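PDB 4FR9: uncharacterized protein from Bacteroides fragilis, which is of unknown function but has a BLIP-like, PepSY-related fold, which may point to a role in binding another protein. Local coordinates for residues P11-Q14 / A15-D18; L67-I70 / N71-P74; S84-N87 / N88-V91. All coordinates share one frame; numbering follows the deposited sequence. Where two conformers were deposited one is given.

Contact 1: P11-Q14 / A15-D18; sequences PPSQ and AIQD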
loop_
_atom_site.group_PDB
_atom_site.type_symbol
_atom_site.label_atom_id
_atom_site.label_comp_id
_atom_site.label_asym_id
_atom_site.label_seq_id
_atom_site.Cartn_x
_atom_site.Cartn_y
_atom_site.Cartn_z
ATOM N N PRO A 11 10.223 -12.647 -16.335
ATOM C CA PRO A 11 10.871 -11.627 -15.496
ATOM C C PRO A 11 10.718 -10.226 -16.077
ATOM O O PRO A 11 10.557 -10.067 -17.285
ATOM C CB PRO A 11 12.337 -12.052 -15.508
ATOM C CG PRO A 11 12.506 -12.781 -16.809
ATOM C CD PRO A 11 11.194 -13.462 -17.090
ATOM N N PRO A 12 10.734 -9.209 -15.214
ATOM C CA PRO A 12 10.588 -7.863 -15.712
ATOM C C PRO A 12 11.776 -7.448 -16.573
ATOM O O PRO A 12 12.910 -7.839 -16.323
ATOM C CB PRO A 12 10.545 -7.015 -14.429
ATOM C CG PRO A 12 11.310 -7.844 -13.420
ATOM C CD PRO A 12 10.975 -9.258 -13.762
ATOM N N SER A 13 11.485 -6.591 -17.522
ATOM C CA SER A 13 12.521 -5.972 -18.320
ATOM C C SER A 13 13.541 -5.269 -17.425
ATOM O O SER A 13 13.235 -4.845 -16.302
ATOM C CB SER A 13 11.889 -4.922 -19.232
ATOM O OG SER A 13 11.320 -3.854 -18.474
ATOM N N GLN A 14 14.740 -5.074 -17.943
ATOM C CA GLN A 14 15.756 -4.357 -17.219
ATOM C C GLN A 14 15.277 -2.926 -16.912
ATOM O O GLN A 14 15.598 -2.387 -15.860
ATOM C CB GLN A 14 17.090 -4.335 -17.986
ATOM C CG GLN A 14 18.216 -3.804 -17.143
ATOM C CD GLN A 14 18.496 -4.653 -15.910
ATOM O OE1 GLN A 14 18.610 -5.892 -16.007
ATOM N NE2 GLN A 14 18.637 -4.011 -14.756
ATOM N N ALA A 15 14.512 -2.330 -17.819
ATOM C CA ALA A 15 14.002 -0.981 -17.608
ATOM C C ALA A 15 13.122 -0.903 -16.339
ATOM O O ALA A 15 13.216 0.063 -15.588
ATOM C CB ALA A 15 13.240 -0.487 -18.808
ATOM N N ILE A 16 12.268 -1.896 -16.118
ATOM C CA ILE A 16 11.470 -1.928 -14.921
ATOM C C ILE A 16 12.348 -2.068 -13.699
ATOM O O ILE A 16 12.144 -1.388 -12.686
ATOM C CB ILE A 16 10.414 -3.062 -15.009
ATOM C CG1 ILE A 16 9.291 -2.707 -15.979
ATOM C CG2 ILE A 16 9.833 -3.336 -13.623
ATOM C CD1 ILE A 16 8.302 -3.858 -16.282
ATOM N N GLN A 17 13.343 -2.960 -13.760
ATOM C CA GLN A 17 14.267 -3.148 -12.655
ATOM C C GLN A 17 15.044 -1.867 -12.343
ATOM O O GLN A 17 15.231 -1.521 -11.180
ATOM C CB GLN A 17 15.191 -4.320 -12.897
ATOM C CG GLN A 17 14.403 -5.613 -13.131
ATOM C CD GLN A 17 15.296 -6.776 -13.302
ATOM O OE1 GLN A 17 16.116 -7.037 -12.428
ATOM N NE2 GLN A 17 15.131 -7.511 -14.412
ATOM N N ASP A 18 15.497 -1.182 -13.398
ATOM C CA ASP A 18 16.207 0.083 -13.235
ATOM C C ASP A 18 15.331 1.189 -12.644
ATOM O O ASP A 18 15.810 2.024 -11.862
ATOM C CB ASP A 18 16.751 0.563 -14.587
ATOM C CG ASP A 18 17.874 -0.305 -15.135
ATOM O OD1 ASP A 18 18.475 -1.100 -14.367
ATOM O OD2 ASP A 18 18.092 -0.173 -16.356
HETATM O O HOH W 1 18.942 -5.473 -12.240
#
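Ser13 and Ile16 meet at the N-terminus of helix 14-19, where Ser13 is the N-cap: its OG accepts from Ile16 N over 3.2 Å, and its carbonyl starts the helical ladder by taking Gln17 N. A serine suits the cap because its short hydroxyl folds back onto an amide of the first turn, for which the helix has no regular acceptor four residues back. Gln17 reaches back over this first turn. Its CB lies by Gln14 O and its CG packs on Pro12 CG, 3.8 Å away; CD lies about equally far from the Pro12 and Ser13 carbonyl oxygens. With the chain extended beyond CG (chi2 -177°), NE2 arrives at Pro12 O, 2.9 Å away, from above the carbonyl plane, while OE1 receives a bond from a water. Pro12, with no amide hydrogen to place, sets its ring by Ile16, CB against CG2, and both side chains touch Trp32 and Tyr39. Gln14 bends at chi2 (62°), turning its amide toward the next turn. There Gln14 NE2 gives an almost straight bond of 2.9 Å to Asp18 OD1, met from above the carboxylate plane, and also bonds to the water held by Gln17 OE1.

Contact 2: L67-I70 / N71-P74; sequences LNSI and NNLP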
loop_
_atom_site.group_PDB
_atom_site.type_symbol
_atom_site.label_atom_id
_atom_site.label_comp_id
_atom_site.label_asym_id
_atom_site.label_seq_id
_atom_site.Cartn_x
_atom_site.Cartn_y
_atom_site.Cartn_z
ATOM N N LEU A 67 2.942 -1.083 7.890
ATOM C CA LEU A 67 3.236 -0.454 9.181
ATOM C C LEU A 67 2.874 -1.464 10.289
ATOM O O LEU A 67 2.111 -2.382 10.096
ATOM C CB LEU A 67 2.460 0.853 9.328
ATOM C CG LEU A 67 2.882 1.971 8.370
ATOM C CD1 LEU A 67 2.069 3.251 8.650
ATOM C CD2 LEU A 67 4.403 2.259 8.323
ATOM N N ASN A 68 3.474 -1.327 11.450
ATOM C CA ASN A 68 3.336 -2.430 12.466
ATOM C C ASN A 68 2.024 -2.269 13.285
ATOM O O ASN A 68 1.419 -3.232 13.783
ATOM C CB ASN A 68 4.553 -2.504 13.421
ATOM C CG ASN A 68 5.890 -2.744 12.695
ATOM O OD1 ASN A 68 5.937 -3.412 11.650
ATOM N ND2 ASN A 68 6.984 -2.213 13.271
ATOM N N SER A 69 1.536 -1.037 13.368
ATOM C CA SER A 69 0.484 -0.701 14.337
ATOM C C SER A 69 0.057 0.725 14.095
ATOM O O SER A 69 0.739 1.473 13.397
ATOM C CB SER A 69 0.936 -0.921 15.776
ATOM O OG SER A 69 1.436 0.224 16.426
ATOM N N ILE A 70 -1.048 1.103 14.727
ATOM C CA ILE A 70 -1.492 2.497 14.670
ATOM C C ILE A 70 -0.465 3.466 15.234
ATOM O O ILE A 70 -0.493 4.645 14.887
ATOM C CB ILE A 70 -2.895 2.720 15.251
ATOM C CG1 ILE A 70 -2.947 2.409 16.756
ATOM C CG2 ILE A 70 -3.953 1.972 14.411
ATOM C CD1 ILE A 70 -4.297 2.769 17.369
ATOM N N ASN A 71 0.436 3.008 16.121
ATOM C CA ASN A 71 1.436 3.906 16.629
ATOM C C ASN A 71 2.470 4.314 15.605
ATOM O O ASN A 71 3.262 5.197 15.848
ATOM C CB ASN A 71 2.153 3.299 17.836
ATOM C CG ASN A 71 1.308 3.279 19.054
ATOM O OD1 ASN A 71 0.204 3.854 19.095
ATOM N ND2 ASN A 71 1.873 2.710 20.118
ATOM N N ASN A 72 2.459 3.688 14.426
ATOM C CA ASN A 72 3.324 4.121 13.332
ATOM C C ASN A 72 2.679 5.158 12.428
ATOM O O ASN A 72 3.304 5.600 11.477
ATOM C CB ASN A 72 3.767 2.916 12.507
ATOM C CG ASN A 72 4.593 1.946 13.312
ATOM O OD1 ASN A 72 4.332 0.743 13.279
ATOM N ND2 ASN A 72 5.570 2.461 14.043
ATOM N N LEU A 73 1.427 5.524 12.706
ATOM C CA LEU A 73 0.749 6.572 11.945
ATOM C C LEU A 73 1.269 7.926 12.383
ATOM O O LEU A 73 1.615 8.112 13.558
ATOM C CB LEU A 73 -0.741 6.515 12.188
ATOM C CG LEU A 73 -1.440 5.264 11.695
ATOM C CD1 LEU A 73 -2.874 5.184 12.220
ATOM C CD2 LEU A 73 -1.359 5.199 10.161
ATOM N N PRO A 74 1.280 8.911 11.471
ATOM C CA PRO A 74 1.647 10.277 11.875
ATOM C C PRO A 74 0.633 10.814 12.889
ATOM O O PRO A 74 -0.531 10.378 12.910
ATOM C CB PRO A 74 1.607 11.086 10.573
ATOM C CG PRO A 74 1.110 10.206 9.545
ATOM C CD PRO A 74 1.009 8.804 10.046
#
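Asn72 OD1 accepts from the backbone N of Asn68 across 2.9 Å, tying the exit of strand 60-67 to the short 3-10 turn that follows. The bond is rather bent, at 137° on the hydrogen, and the donor is tilted from the plane of the amide carbonyl. Asn72 reaches it because its CG stands beside its own backbone N (chi1 -63°), which turns the amide back toward Asn68. A second side chain works on the same turn: Ser69 OG receives Asn71 N at 3.0 Å, and a hydroxyl on so short a stem is well suited to meeting an amide two residues on.

The backbone supplies the rest of the framework. Asn72 N bonds to Ser69 O and Leu73 N to Ile70 O, each spanning three residues as a 3-10 turn requires, and both donors stand well above their carbonyl planes.

Next to these bonds comes the apolar packing. Ile70 CB meets Leu73 CD1 at 3.9 Å, with the branch CG2 close to the same methyl. Leu67 puts CD1 near Leu73 CD2, 4.2 Å apart, and its CB against Asn72 CB. Leucine and isoleucine fit here because all three side chains rest on Val94 of strand 90-98; Leu73 also reaches Phe107 and Val109, while Ile70 touches Leu78 and Phe81 of helix 75-83.

The chemistry thus divides the linker into two parts. Asparagine and serine side chains bind two backbone amides, those of Asn68 and Asn71, where the chain passes from strand 60-67 to helix 75-83, and the branched aliphatic groups pack the same turn against strand 90-98.

Contact 3: S84-N87 / N88-V91; sequences SSYN and NWVV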
loop_
_atom_site.group_PDB
_atom_site.type_symbol
_atom_site.label_atom_id
_atom_site.label_comp_id
_atom_site.label_asym_id
_atom_site.label_seq_id
_atom_site.Cartn_x
_atom_site.Cartn_y
_atom_site.Cartn_z
ATOM N N SER A 84 -12.426 8.731 15.775
ATOM C CA SER A 84 -13.424 8.218 14.835
ATOM C C SER A 84 -14.402 7.275 15.498
ATOM O O SER A 84 -14.181 6.772 16.600
ATOM C CB SER A 84 -12.760 7.491 13.673
ATOM O OG SER A 84 -12.350 6.179 14.019
ATOM N N SER A 85 -15.489 6.984 14.764
ATOM C CA SER A 85 -16.516 6.017 15.149
ATOM C C SER A 85 -15.978 4.595 15.255
ATOM O O SER A 85 -16.649 3.705 15.776
ATOM C CB SER A 85 -17.651 6.014 14.100
ATOM O OG SER A 85 -18.140 7.321 13.818
ATOM N N TYR A 86 -14.777 4.361 14.706
ATOM C CA TYR A 86 -14.173 3.037 14.657
ATOM C C TYR A 86 -13.075 2.837 15.721
ATOM O O TYR A 86 -12.362 1.834 15.744
ATOM C CB TYR A 86 -13.541 2.824 13.288
ATOM C CG TYR A 86 -14.499 2.904 12.115
ATOM C CD1 TYR A 86 -14.741 4.103 11.489
ATOM C CD2 TYR A 86 -15.107 1.766 11.615
ATOM C CE1 TYR A 86 -15.577 4.180 10.413
ATOM C CE2 TYR A 86 -15.961 1.826 10.534
ATOM C CZ TYR A 86 -16.171 3.034 9.916
ATOM O OH TYR A 86 -17.001 3.092 8.778
ATOM N N ASN A 87 -12.971 3.787 16.646
ATOM C CA ASN A 87 -11.850 3.828 17.575
ATOM C C ASN A 87 -11.790 2.632 18.521
ATOM O O ASN A 87 -10.714 2.308 19.013
ATOM C CB ASN A 87 -11.780 5.179 18.329
ATOM C CG ASN A 87 -12.712 5.268 19.543
ATOM O OD1 ASN A 87 -12.484 4.638 20.584
ATOM N ND2 ASN A 87 -13.718 6.125 19.438
ATOM N N ASN A 88 -12.950 1.980 18.710
ATOM C CA ASN A 88 -13.209 0.798 19.532
ATOM C C ASN A 88 -13.037 -0.549 18.811
ATOM O O ASN A 88 -13.137 -1.627 19.420
ATOM C CB ASN A 88 -14.673 0.902 20.080
ATOM C CG ASN A 88 -15.770 1.081 18.954
ATOM O OD1 ASN A 88 -15.697 1.968 18.052
ATOM N ND2 ASN A 88 -16.817 0.231 19.039
ATOM N N TRP A 89 -12.851 -0.502 17.492
ATOM C CA TRP A 89 -12.788 -1.704 16.696
ATOM C C TRP A 89 -11.408 -2.337 16.787
ATOM O O TRP A 89 -10.410 -1.667 17.028
ATOM C CB TRP A 89 -13.135 -1.403 15.236
ATOM C CG TRP A 89 -14.575 -1.032 14.937
ATOM C CD1 TRP A 89 -15.438 -0.308 15.719
ATOM C CD2 TRP A 89 -15.279 -1.326 13.728
ATOM N NE1 TRP A 89 -16.645 -0.166 15.079
ATOM C CE2 TRP A 89 -16.581 -0.807 13.870
ATOM C CE3 TRP A 89 -14.958 -2.049 12.568
ATOM C CZ2 TRP A 89 -17.550 -0.945 12.867
ATOM C CZ3 TRP A 89 -15.930 -2.189 11.571
ATOM C CH2 TRP A 89 -17.201 -1.636 11.734
ATOM N N VAL A 90 -11.329 -3.634 16.545
ATOM C CA VAL A 90 -10.070 -4.317 16.482
ATOM C C VAL A 90 -9.316 -3.887 15.202
ATOM O O VAL A 90 -9.865 -3.931 14.121
ATOM C CB VAL A 90 -10.253 -5.854 16.490
ATOM C CG1 VAL A 90 -8.940 -6.573 16.209
ATOM C CG2 VAL A 90 -10.845 -6.305 17.825
ATOM N N VAL A 91 -8.048 -3.545 15.360
ATOM C CA VAL A 91 -7.201 -3.204 14.223
ATOM C C VAL A 91 -6.518 -4.466 13.711
ATOM O O VAL A 91 -5.761 -5.147 14.447
ATOM C CB VAL A 91 -6.153 -2.117 14.581
ATOM C CG1 VAL A 91 -5.233 -1.834 13.381
ATOM C CG2 VAL A 91 -6.832 -0.828 15.089
HETATM O O HOH W 2 -19.120 1.498 15.497
HETATM O O HOH W 3 -9.136 0.299 18.191
#
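Tyr86 and Trp89 form a T-shaped pair on the turn that leads from helix 75-83 into strand 90-98. The edge of the tyrosine points at the face of the indole, with Tyr86 CD2 about 3.6 Å above the plane and over its centre. The ring of Tyr86 and the six-membered ring of Trp89 have centroids 4.9 Å apart and planes inclined at 68°. The two side chains lie next to each other and point the same way, each with CG anti to its carbonyl carbon (chi1 -60° for Tyr86, -69° for Trp89). Tyr86 CA adds a CH-pi contact, sitting 4.1 Å from the centroid of the Trp89 five-membered ring. Val111 touches both aromatic residues.

Backbone and polar side-chain bonds shape the chain that carries the rings. Two overlapping type I turns run from Ser84 to Asn87 and from Tyr86 to Trp89, the second closed by Trp89 N to Tyr86 O at 3.0 Å. Ser84 OG accepts from Tyr86 N in an ST turn, a role suited to a short hydroxyl. Ser84 O receives the backbone N of Asn87, which closes the first turn; in the conformer given, ND2 of Asn87 also bonds to Ser84 O, at 2.9 Å.

Water meets some of the remaining polar atoms. One molecule accepts from Trp89 NE1 at 3.0 Å and gives a weak bond to Ser85 O; another donates to both Asn87 O and Trp89 O.

An indole offers a broad apolar face together with one N-H, and this surface site uses both: the face receives Tyr86 while the N-H turns to water. The weakly positive C-H edge of Tyr86 faces the indole pi cloud, while its hydroxyl bonds Glu130, so aromatic packing at the turn is compatible with solvent and charge close by.

The three contacts come in series along the chain and are spread over a single-chain fold built on an antiparallel sheet. Contact 1 opens helix 14-19 near strand 39-41, at one outer edge of the sheet. Contact 2 joins strand 60-67 to helix 75-83, and contact 3 leads from that helix into strand 90-98, so the pair bracket one helix between two neighbouring strands. Their centres are about 14 Å apart, and Ile70 CG2 touches Val91 CG2 at 4.1 Å. Contact 1 lies on the opposite side of the chain's centre, its centre about 32 Å from that of contact 2 and about 41 Å from that of contact 3. Contacts 2 and 3 thus belong to one strand-helix-strand unit of the PepSY-like region.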